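Local coordinates for protein InvG (Salmonella enterica subsp. enterica serovar Typhimurium, PDB 4G08) that forms a multimeric ring with an apparent central pore in the outer membrane, the secretin of the injectisome that delivers effector proteins into host cells, at residues A18-L23 with R46-G51; E36-S41 with I80-A85; I72-G77 with L112-Y117. All coordinates share one frame; numbering follows the deposited sequence. Where two conformers were deposited one is given.

Contact 1: A18-L23 with R46-G51; sequences AKDDSL and RKKITG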
loop_
_atom_site.group_PDB
_atom_site.type_symbol
_atom_site.label_atom_id
_atom_site.label_comp_id
_atom_site.label_asym_id
_atom_site.label_seq_id
_atom_site.Cartn_x
_atom_site.Cartn_y
_atom_site.Cartn_z
ATOM N N ALA A 18 2.223 -10.887 22.635
ATOM C CA ALA A 18 3.219 -9.833 22.543
ATOM C C ALA A 18 3.260 -9.038 23.842
ATOM O O ALA A 18 2.228 -8.791 24.458
ATOM C CB ALA A 18 2.895 -8.923 21.377
ATOM N N LYS A 19 4.460 -8.651 24.252
ATOM C CA LYS A 19 4.617 -7.757 25.390
ATOM C C LYS A 19 5.644 -6.682 25.092
ATOM O O LYS A 19 6.847 -6.884 25.239
ATOM C CB LYS A 19 5.005 -8.521 26.651
ATOM C CG LYS A 19 4.994 -7.634 27.885
ATOM C CD LYS A 19 5.653 -8.282 29.088
ATOM C CE LYS A 19 5.059 -7.725 30.373
ATOM N NZ LYS A 19 6.030 -7.719 31.500
ATOM N N ASP A 20 5.153 -5.573 24.561
ATOM C CA ASP A 20 6.004 -4.462 24.167
ATOM C C ASP A 20 7.092 -4.903 23.208
ATOM O O ASP A 20 8.252 -4.520 23.345
ATOM C CB ASP A 20 6.625 -3.803 25.391
ATOM C CG ASP A 20 5.871 -2.569 25.818
ATOM O OD1 ASP A 20 4.827 -2.730 26.490
ATOM O OD2 ASP A 20 6.130 -1.495 25.230
ATOM N N ASP A 21 6.704 -5.721 22.242
ATOM C CA ASP A 21 7.622 -6.175 21.221
ATOM C C ASP A 21 7.609 -5.176 20.083
ATOM O O ASP A 21 6.622 -4.476 19.879
ATOM C CB ASP A 21 7.207 -7.551 20.714
ATOM C CG ASP A 21 7.259 -8.605 21.794
ATOM O OD1 ASP A 21 8.365 -8.898 22.296
ATOM O OD2 ASP A 21 6.198 -9.180 22.105
ATOM N N SER A 22 8.728 -5.040 19.387
ATOM C CA SER A 22 8.765 -4.114 18.268
ATOM C C SER A 22 7.869 -4.649 17.161
ATOM O O SER A 22 7.682 -5.856 17.035
ATOM C CB SER A 22 10.188 -3.939 17.754
ATOM O OG SER A 22 10.564 -5.053 16.962
ATOM N N LEU A 23 7.335 -3.752 16.345
ATOM C CA LEU A 23 6.519 -4.166 15.215
ATOM C C LEU A 23 7.293 -5.084 14.295
ATOM O O LEU A 23 6.711 -5.937 13.630
ATOM C CB LEU A 23 6.027 -2.958 14.430
ATOM C CG LEU A 23 4.843 -2.262 15.086
ATOM C CD1 LEU A 23 4.001 -1.510 14.075
ATOM C CD2 LEU A 23 3.998 -3.283 15.819
ATOM N N ARG A 46 9.787 1.057 14.957
ATOM C CA ARG A 46 10.054 1.621 16.275
ATOM C C ARG A 46 8.822 1.622 17.177
ATOM O O ARG A 46 8.939 1.844 18.381
ATOM C CB ARG A 46 10.640 3.018 16.181
ATOM C CG ARG A 46 9.687 4.057 15.654
ATOM C CD ARG A 46 10.473 5.296 15.285
ATOM N NE ARG A 46 10.871 6.056 16.462
ATOM C CZ ARG A 46 10.160 7.046 16.985
ATOM N NH1 ARG A 46 8.993 7.385 16.456
ATOM N NH2 ARG A 46 10.603 7.680 18.060
ATOM N N LYS A 47 7.681 1.221 16.638
ATOM C CA LYS A 47 6.484 1.070 17.453
ATOM C C LYS A 47 6.516 -0.246 18.202
ATOM O O LYS A 47 7.172 -1.166 17.811
ATOM C CB LYS A 47 5.226 1.175 16.608
ATOM C CG LYS A 47 4.913 2.553 16.132
ATOM C CD LYS A 47 3.797 2.556 15.159
ATOM C CE LYS A 47 3.101 3.877 15.060
ATOM N NZ LYS A 47 3.895 4.976 15.540
ATOM N N LYS A 48 5.808 -0.297 19.309
ATOM C CA LYS A 48 5.708 -1.514 20.086
ATOM C C LYS A 48 4.275 -1.991 20.075
ATOM O O LYS A 48 3.347 -1.204 19.900
ATOM C CB LYS A 48 6.140 -1.263 21.526
ATOM C CG LYS A 48 7.462 -0.539 21.650
ATOM C CD LYS A 48 8.604 -1.530 21.688
ATOM C CE LYS A 48 9.940 -0.823 21.799
ATOM N NZ LYS A 48 11.010 -1.633 21.158
ATOM N N ILE A 49 4.087 -3.248 20.436
ATOM C CA ILE A 49 2.762 -3.810 20.434
ATOM C C ILE A 49 2.619 -4.823 21.554
ATOM O O ILE A 49 3.596 -5.437 21.981
ATOM C CB ILE A 49 2.431 -4.443 19.078
ATOM C CG1 ILE A 49 0.955 -4.802 19.021
ATOM C CG2 ILE A 49 3.321 -5.645 18.807
ATOM C CD1 ILE A 49 0.567 -5.419 17.706
ATOM N N THR A 50 1.449 -4.809 22.176
ATOM C CA THR A 50 1.142 -5.762 23.229
ATOM C C THR A 50 -0.194 -6.407 22.946
ATOM O O THR A 50 -1.109 -5.760 22.446
ATOM C CB THR A 50 1.064 -5.081 24.599
ATOM O OG1 THR A 50 2.370 -4.649 24.994
ATOM C CG2 THR A 50 0.551 -6.045 25.631
ATOM N N GLY A 51 -0.309 -7.681 23.288
ATOM C CA GLY A 51 -1.596 -8.350 23.253
ATOM C C GLY A 51 -1.521 -9.816 22.906
ATOM O O GLY A 51 -0.484 -10.327 22.481
HETATM O O HOH W 1 11.006 -3.924 22.485
HETATM O O HOH W 2 3.228 -2.264 24.123
#
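Thr50 OG1 has two partners: the backbone N-H of Asp20 donates to it at 3.0 Å from Asp20 N, and a water lies 2.7 Å from OG1 and gives a weak hydrogen bond to Asp20 OD1. With OG1 anti to the carbonyl carbon of Thr50 (chi1 -69°), the methyl CG2 is left to rest against Ala18 O. Asp20 also meets Lys48, the two side chains crossing at about a right angle, with OD2 3.7 Å from Lys48 CB. Lys48 bends at chi2 (-89°), which brings its CD to 3.4 Å from Asp20 O. Its ammonium, well away from the carboxylate, reaches that carbonyl through a second water, 2.6 Å from Lys48 NZ. The backbones pair as antiparallel strands, Ala18 with Gly51 and Asp21 with Ile49, each by two hydrogen bonds. The register slips by one residue from the first pair to the second, with Asp20 and Asp21 both facing Ile49: a G1 beta bulge in the small antiparallel sheet of the N0 domain, with Asp20 in the left-handed conformation. Asp21 OD2 accepts the backbone N-H of Lys19 from above the carboxylate plane, 2.8 Å from Lys19 N. On the face of Ile49, Leu23 CD2 packs 3.8 Å from Ile49 CB, and both side chains lean on Leu69 of helix 58-69. Leu23 N donates to Lys47 O, and the side chains run together, Leu23 CG against Lys47 CB. Lys47 NZ goes on to a salt bridge with Asp84, while Ser22 OG caps helix 23-30 at Thr25 N.

Contact 2: E36-S41 with I80-A85; sequences EPVIVS and IYIYDA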
loop_
_atom_site.group_PDB
_atom_site.type_symbol
_atom_site.label_atom_id
_atom_site.label_comp_id
_atom_site.label_asym_id
_atom_site.label_seq_id
_atom_site.Cartn_x
_atom_site.Cartn_y
_atom_site.Cartn_z
ATOM N N GLU A 36 5.204 -15.033 1.661
ATOM C CA GLU A 36 5.826 -13.766 1.304
ATOM C C GLU A 36 6.534 -13.170 2.500
ATOM O O GLU A 36 6.023 -13.213 3.613
ATOM C CB GLU A 36 4.775 -12.789 0.809
ATOM C CG GLU A 36 3.958 -13.333 -0.337
ATOM C CD GLU A 36 2.628 -13.892 0.115
ATOM O OE1 GLU A 36 2.253 -13.677 1.289
ATOM O OE2 GLU A 36 1.953 -14.542 -0.714
ATOM N N PRO A 37 7.685 -12.542 2.258
ATOM C CA PRO A 37 8.348 -11.793 3.303
ATOM C C PRO A 37 7.596 -10.525 3.616
ATOM O O PRO A 37 6.819 -10.033 2.794
ATOM C CB PRO A 37 9.703 -11.454 2.694
ATOM C CG PRO A 37 9.460 -11.426 1.240
ATOM C CD PRO A 37 8.377 -12.421 0.966
ATOM N N VAL A 38 7.849 -10.005 4.807
ATOM C CA VAL A 38 7.263 -8.760 5.241
ATOM C C VAL A 38 8.381 -7.769 5.487
ATOM O O VAL A 38 9.435 -8.126 6.018
ATOM C CB VAL A 38 6.456 -8.936 6.536
ATOM C CG1 VAL A 38 5.810 -7.629 6.938
ATOM C CG2 VAL A 38 5.398 -10.006 6.354
ATOM N N ILE A 39 8.248 -6.614 4.858
ATOM C CA ILE A 39 9.241 -5.571 4.951
ATOM C C ILE A 39 8.671 -4.427 5.759
ATOM O O ILE A 39 7.690 -3.803 5.362
ATOM C CB ILE A 39 9.603 -5.073 3.557
ATOM C CG1 ILE A 39 10.073 -6.245 2.713
ATOM C CG2 ILE A 39 10.670 -4.000 3.625
ATOM C CD1 ILE A 39 9.708 -6.081 1.264
ATOM N N VAL A 40 9.262 -4.200 6.923
ATOM C CA VAL A 40 8.772 -3.196 7.850
ATOM C C VAL A 40 9.686 -1.978 7.863
ATOM O O VAL A 40 10.909 -2.103 7.946
ATOM C CB VAL A 40 8.660 -3.761 9.273
ATOM C CG1 VAL A 40 8.145 -2.693 10.211
ATOM C CG2 VAL A 40 7.724 -4.958 9.300
ATOM N N SER A 41 9.095 -0.813 7.647
ATOM C CA SER A 41 9.864 0.412 7.514
ATOM C C SER A 41 10.507 0.787 8.834
ATOM O O SER A 41 10.076 0.355 9.896
ATOM C CB SER A 41 8.961 1.548 7.056
ATOM O OG SER A 41 8.215 2.059 8.143
ATOM N N ILE A 80 4.939 -8.196 1.405
ATOM C CA ILE A 80 4.081 -7.270 2.133
ATOM C C ILE A 80 4.922 -6.148 2.728
ATOM O O ILE A 80 5.936 -6.400 3.381
ATOM C CB ILE A 80 3.315 -7.984 3.262
ATOM C CG1 ILE A 80 2.390 -9.051 2.676
ATOM C CG2 ILE A 80 2.517 -6.983 4.083
ATOM C CD1 ILE A 80 1.671 -9.878 3.719
ATOM N N TYR A 81 4.532 -4.913 2.466
ATOM C CA TYR A 81 5.255 -3.745 2.947
ATOM C C TYR A 81 4.415 -3.035 3.982
ATOM O O TYR A 81 3.292 -2.764 3.778
ATOM C CB TYR A 81 5.596 -2.773 1.806
ATOM C CG TYR A 81 6.362 -3.376 0.668
ATOM C CD1 TYR A 81 5.728 -4.163 -0.256
ATOM C CD2 TYR A 81 7.694 -3.138 0.490
ATOM C CE1 TYR A 81 6.383 -4.708 -1.263
ATOM C CE2 TYR A 81 8.354 -3.699 -0.549
ATOM C CZ TYR A 81 7.690 -4.483 -1.419
ATOM O OH TYR A 81 8.299 -5.063 -2.498
ATOM N N ILE A 82 5.029 -2.726 5.094
ATOM C CA ILE A 82 4.372 -2.035 6.194
ATOM C C ILE A 82 5.129 -0.759 6.549
ATOM O O ILE A 82 6.351 -0.763 6.698
ATOM C CB ILE A 82 4.271 -2.935 7.438
ATOM C CG1 ILE A 82 3.421 -4.169 7.120
ATOM C CG2 ILE A 82 3.666 -2.165 8.605
ATOM C CD1 ILE A 82 3.616 -5.313 8.086
ATOM N N TYR A 83 4.388 0.342 6.612
ATOM C CA TYR A 83 4.948 1.649 6.936
ATOM C C TYR A 83 4.153 2.285 8.055
ATOM O O TYR A 83 2.969 2.007 8.210
ATOM C CB TYR A 83 4.868 2.590 5.739
ATOM C CG TYR A 83 5.532 2.082 4.497
ATOM C CD1 TYR A 83 4.821 1.321 3.589
ATOM C CD2 TYR A 83 6.780 2.553 4.124
ATOM C CE1 TYR A 83 5.383 0.921 2.405
ATOM C CE2 TYR A 83 7.341 2.186 2.924
ATOM C CZ TYR A 83 6.634 1.367 2.070
ATOM O OH TYR A 83 7.160 0.997 0.860
ATOM N N ASP A 84 4.755 3.290 8.682
ATOM C CA ASP A 84 4.044 4.197 9.571
ATOM C C ASP A 84 3.185 5.121 8.728
ATOM O O ASP A 84 3.579 5.512 7.635
ATOM C CB ASP A 84 5.053 5.016 10.383
ATOM C CG ASP A 84 4.407 5.785 11.520
ATOM O OD1 ASP A 84 4.094 5.155 12.558
ATOM O OD2 ASP A 84 4.448 7.033 11.482
ATOM N N ALA A 85 2.066 5.569 9.269
ATOM C CA ALA A 85 1.216 6.471 8.518
ATOM C C ALA A 85 1.985 7.736 8.155
ATOM O O ALA A 85 1.726 8.353 7.121
ATOM C CB ALA A 85 -0.030 6.814 9.311
#
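Four backbone hydrogen bonds join Pro37-Ser41 to Ile80-Ile82 as parallel strands. Ile80 N donates to Pro37 O and Ile39 N to Ile80 O, then Ile82 N to Ile39 O and Ser41 N to Ile82 O. The first three are close to straight, the first reaching 175° at the hydrogen, and the last is more bent; Ile39 N lies 2.8 Å from Ile80 O. Two CA-H...O contacts add to them, among them Val38 CA to Ile80 O at 3.3 Å.

The apolar contacts fall on two faces. On one, Val38 CG1, anti to its backbone N (chi1 -178°), meets the end of Ile82 at a tight 3.4 Å from CD1, with Val40 CG2 nearby; Phe27 of helix 23-30 covers Val38, Val40 and Ile82. On the other, Ile39 runs side by side with Tyr81, its CD1 3.3 Å from Tyr81 CE2, and Tyr81 OH is held by Asp76. Past the last strand pair, Ser41 CB lies 3.8 Å from Tyr83 CD2.

At the C-terminal end Ser41 OG bonds to Glu87, which also takes the N-H of Asp84, and to the N-H of Ala44, capping helix 42-45.

Strand 80-84 is central in a mixed three-stranded sheet, parallel to 38-40 and antiparallel to 71-75, with helices packed on the valine and isoleucine face: the alpha/beta layering of a secretin N0 domain.

Contact 3: I72-G77 with L112-Y117; sequences IWYFDG and LYNKNY
Tyr117 reaches strand 71-75 with its hydroxyl: Trp73 N donates to Tyr117 OH at 3.1 Å, with an angle of 148° at the hydrogen. The carbonyl oxygen of the same tryptophan lies at the edge of the tyrosine ring, near its plane, with Tyr117 CE2 3.3 Å from Trp73 O, and Ile72 CB closes on the hydroxyl at 3.5 Å from Tyr117 OH. A second phenol points the other way across the gap. Tyr74 sends its CG off anti to the backbone N (chi1 -175°), and at the far end of the ring Tyr74 OH lies 2.8 Å from Leu112 O, which sits in the ring plane. The Asn114 side chain passes the edge of the Tyr74 ring head-to-tail, amide and ring planes 41° apart, with Asn114 ND2 3.8 Å from Tyr74 CD1.

Waters bridge the two segments as well. One molecule donates to Trp73 O and accepts from Asn114 ND2, 2.8 Å away; another accepts from Phe75 N and, weakly, from Asn114 ND2. Asn114 is held within its own turn: OD1 takes the N-H of Asn116 in its carbonyl plane, 2.8 Å from Asn116 N, forming an Asx turn inside the type I turn Asn114-Tyr117. Asn116 CB lies over the centre of the Tyr117 ring.

Farther out, Asn116 ND2 bonds to Glu63 of helix 58-69, on which Trp73 also packs. Tyr74 lies against Val135 and Met139 of helix 134-150, so the outermost strand 71-75 of the mixed N0 sheet meets a loop and a helix of the next domain.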
loop_
_atom_site.group_PDB
_atom_site.type_symbol
_atom_site.label_atom_id
_atom_site.label_comp_id
_atom_site.label_asym_id
_atom_site.label_seq_id
_atom_site.Cartn_x
_atom_site.Cartn_y
_atom_site.Cartn_z
ATOM N N ILE A 72 0.267 1.922 7.364
ATOM C CA ILE A 72 -0.248 1.664 6.035
ATOM C C ILE A 72 0.540 0.514 5.424
ATOM O O ILE A 72 1.699 0.299 5.771
ATOM C CB ILE A 72 -0.114 2.919 5.152
ATOM C CG1 ILE A 72 1.343 3.376 5.106
ATOM C CG2 ILE A 72 -0.955 4.046 5.723
ATOM C CD1 ILE A 72 1.574 4.677 4.362
ATOM N N TRP A 73 -0.134 -0.305 4.630
ATOM C CA TRP A 73 0.490 -1.506 4.098
ATOM C C TRP A 73 0.069 -1.797 2.673
ATOM O O TRP A 73 -0.934 -1.281 2.185
ATOM C CB TRP A 73 0.186 -2.707 4.983
ATOM C CG TRP A 73 -1.222 -3.100 4.963
ATOM C CD1 TRP A 73 -2.253 -2.459 5.567
ATOM C CD2 TRP A 73 -1.774 -4.251 4.328
ATOM N NE1 TRP A 73 -3.426 -3.122 5.323
ATOM C CE2 TRP A 73 -3.153 -4.246 4.591
ATOM C CE3 TRP A 73 -1.228 -5.302 3.588
ATOM C CZ2 TRP A 73 -3.997 -5.260 4.154
ATOM C CZ3 TRP A 73 -2.073 -6.287 3.120
ATOM C CH2 TRP A 73 -3.440 -6.266 3.415
ATOM N N TYR A 74 0.907 -2.570 1.994
ATOM C CA TYR A 74 0.685 -2.936 0.610
ATOM C C TYR A 74 1.211 -4.347 0.385
ATOM O O TYR A 74 2.278 -4.700 0.875
ATOM C CB TYR A 74 1.419 -1.952 -0.300
ATOM C CG TYR A 74 1.167 -2.167 -1.764
ATOM C CD1 TYR A 74 -0.120 -2.139 -2.276
ATOM C CD2 TYR A 74 2.205 -2.478 -2.623
ATOM C CE1 TYR A 74 -0.353 -2.333 -3.618
ATOM C CE2 TYR A 74 1.980 -2.699 -3.963
ATOM C CZ TYR A 74 0.695 -2.667 -4.446
ATOM O OH TYR A 74 0.457 -2.980 -5.765
ATOM N N PHE A 75 0.425 -5.170 -0.295
ATOM C CA PHE A 75 0.893 -6.464 -0.780
ATOM C C PHE A 75 1.050 -6.364 -2.285
ATOM O O PHE A 75 0.094 -6.017 -2.978
ATOM C CB PHE A 75 -0.139 -7.542 -0.448
ATOM C CG PHE A 75 0.147 -8.872 -1.076
ATOM C CD1 PHE A 75 1.304 -9.560 -0.774
ATOM C CD2 PHE A 75 -0.803 -9.484 -1.870
ATOM C CE1 PHE A 75 1.547 -10.798 -1.329
ATOM C CE2 PHE A 75 -0.566 -10.719 -2.428
ATOM C CZ PHE A 75 0.612 -11.377 -2.159
ATOM N N ASP A 76 2.265 -6.564 -2.786
ATOM C CA ASP A 76 2.532 -6.330 -4.208
ATOM C C ASP A 76 2.475 -7.622 -5.015
ATOM O O ASP A 76 2.761 -7.637 -6.216
ATOM C CB ASP A 76 3.876 -5.632 -4.416
ATOM C CG ASP A 76 5.050 -6.536 -4.143
ATOM O OD1 ASP A 76 4.825 -7.689 -3.719
ATOM O OD2 ASP A 76 6.200 -6.091 -4.345
ATOM N N GLY A 77 1.994 -8.676 -4.363
ATOM C CA GLY A 77 1.864 -9.991 -4.974
ATOM C C GLY A 77 2.998 -10.923 -4.601
ATOM O O GLY A 77 2.846 -12.144 -4.647
ATOM N N LEU A 112 -2.747 -4.552 -9.333
ATOM C CA LEU A 112 -1.840 -3.751 -8.520
ATOM C C LEU A 112 -2.589 -2.737 -7.686
ATOM O O LEU A 112 -2.021 -2.118 -6.784
ATOM C CB LEU A 112 -0.811 -3.041 -9.382
ATOM C CG LEU A 112 -0.118 -3.928 -10.403
ATOM C CD1 LEU A 112 0.057 -3.106 -11.663
ATOM C CD2 LEU A 112 1.223 -4.399 -9.874
ATOM N N TYR A 113 -3.827 -2.485 -8.080
ATOM C CA TYR A 113 -4.654 -1.491 -7.429
ATOM C C TYR A 113 -4.981 -1.934 -6.007
ATOM O O TYR A 113 -5.001 -3.133 -5.710
ATOM C CB TYR A 113 -5.933 -1.288 -8.235
ATOM C CG TYR A 113 -6.890 -0.314 -7.623
ATOM C CD1 TYR A 113 -6.716 1.044 -7.788
ATOM C CD2 TYR A 113 -7.992 -0.754 -6.912
ATOM C CE1 TYR A 113 -7.621 1.939 -7.275
ATOM C CE2 TYR A 113 -8.896 0.134 -6.380
ATOM C CZ TYR A 113 -8.697 1.481 -6.553
ATOM O OH TYR A 113 -9.584 2.376 -6.006
ATOM N N ASN A 114 -4.974 -0.973 -5.092
ATOM C CA ASN A 114 -5.361 -1.233 -3.716
ATOM C C ASN A 114 -6.492 -0.309 -3.346
ATOM O O ASN A 114 -6.314 0.903 -3.355
ATOM C CB ASN A 114 -4.190 -0.949 -2.788
ATOM C CG ASN A 114 -4.477 -1.340 -1.363
ATOM O OD1 ASN A 114 -5.458 -0.891 -0.768
ATOM N ND2 ASN A 114 -3.634 -2.192 -0.808
ATOM N N LYS A 115 -7.632 -0.875 -2.964
ATOM C CA LYS A 115 -8.811 -0.072 -2.713
ATOM C C LYS A 115 -8.679 0.932 -1.563
ATOM O O LYS A 115 -9.407 1.879 -1.485
ATOM C CB LYS A 115 -10.037 -0.941 -2.481
ATOM C CG LYS A 115 -9.969 -1.765 -1.265
ATOM C CD LYS A 115 -11.334 -2.197 -0.831
ATOM C CE LYS A 115 -11.265 -3.478 -0.050
ATOM N NZ LYS A 115 -11.433 -3.311 1.390
ATOM N N ASN A 116 -7.728 0.672 -0.689
ATOM C CA ASN A 116 -7.509 1.537 0.461
ATOM C C ASN A 116 -6.838 2.847 0.065
ATOM O O ASN A 116 -6.897 3.830 0.804
ATOM C CB ASN A 116 -6.666 0.809 1.502
ATOM C CG ASN A 116 -7.356 -0.431 2.037
ATOM O OD1 ASN A 116 -8.458 -0.355 2.577
ATOM N ND2 ASN A 116 -6.775 -1.591 1.763
ATOM N N TYR A 117 -6.239 2.863 -1.120
ATOM C CA TYR A 117 -5.500 4.032 -1.590
ATOM C C TYR A 117 -5.927 4.417 -2.998
ATOM O O TYR A 117 -5.175 4.245 -3.957
ATOM C CB TYR A 117 -3.997 3.774 -1.542
ATOM C CG TYR A 117 -3.541 3.135 -0.254
ATOM C CD1 TYR A 117 -3.615 3.817 0.951
ATOM C CD2 TYR A 117 -3.077 1.837 -0.239
ATOM C CE1 TYR A 117 -3.257 3.205 2.138
ATOM C CE2 TYR A 117 -2.738 1.213 0.939
ATOM C CZ TYR A 117 -2.858 1.888 2.126
ATOM O OH TYR A 117 -2.516 1.236 3.290
HETATM O O HOH W 3 -3.744 -2.296 2.016
HETATM O O HOH W 4 -2.151 -4.478 -1.225
HETATM O O HOH W 5 -2.983 -5.251 -4.089
#

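From the N terminus, contact 1 is the first to close, joining 18-23 to 46-51 round a loop that holds helix 23-30, strand 38-40 and helix 42-45. Contact 2 opens inside that loop, at 36-41, and closes beyond it at 80-85, so the two cross. Contact 3 starts at 72-77, inside the loop of contact 2, and ends at 112-117, so it crosses contact 2 in turn, yet follows contact 1 in series. Contacts 1 and 2 each pair strands within their own sheet of the N0 domain, and the Lys47-Asp84 salt bridge ties one to the other. Strand 71-75, paired with 80-84, carries contact 3 on to the following domain.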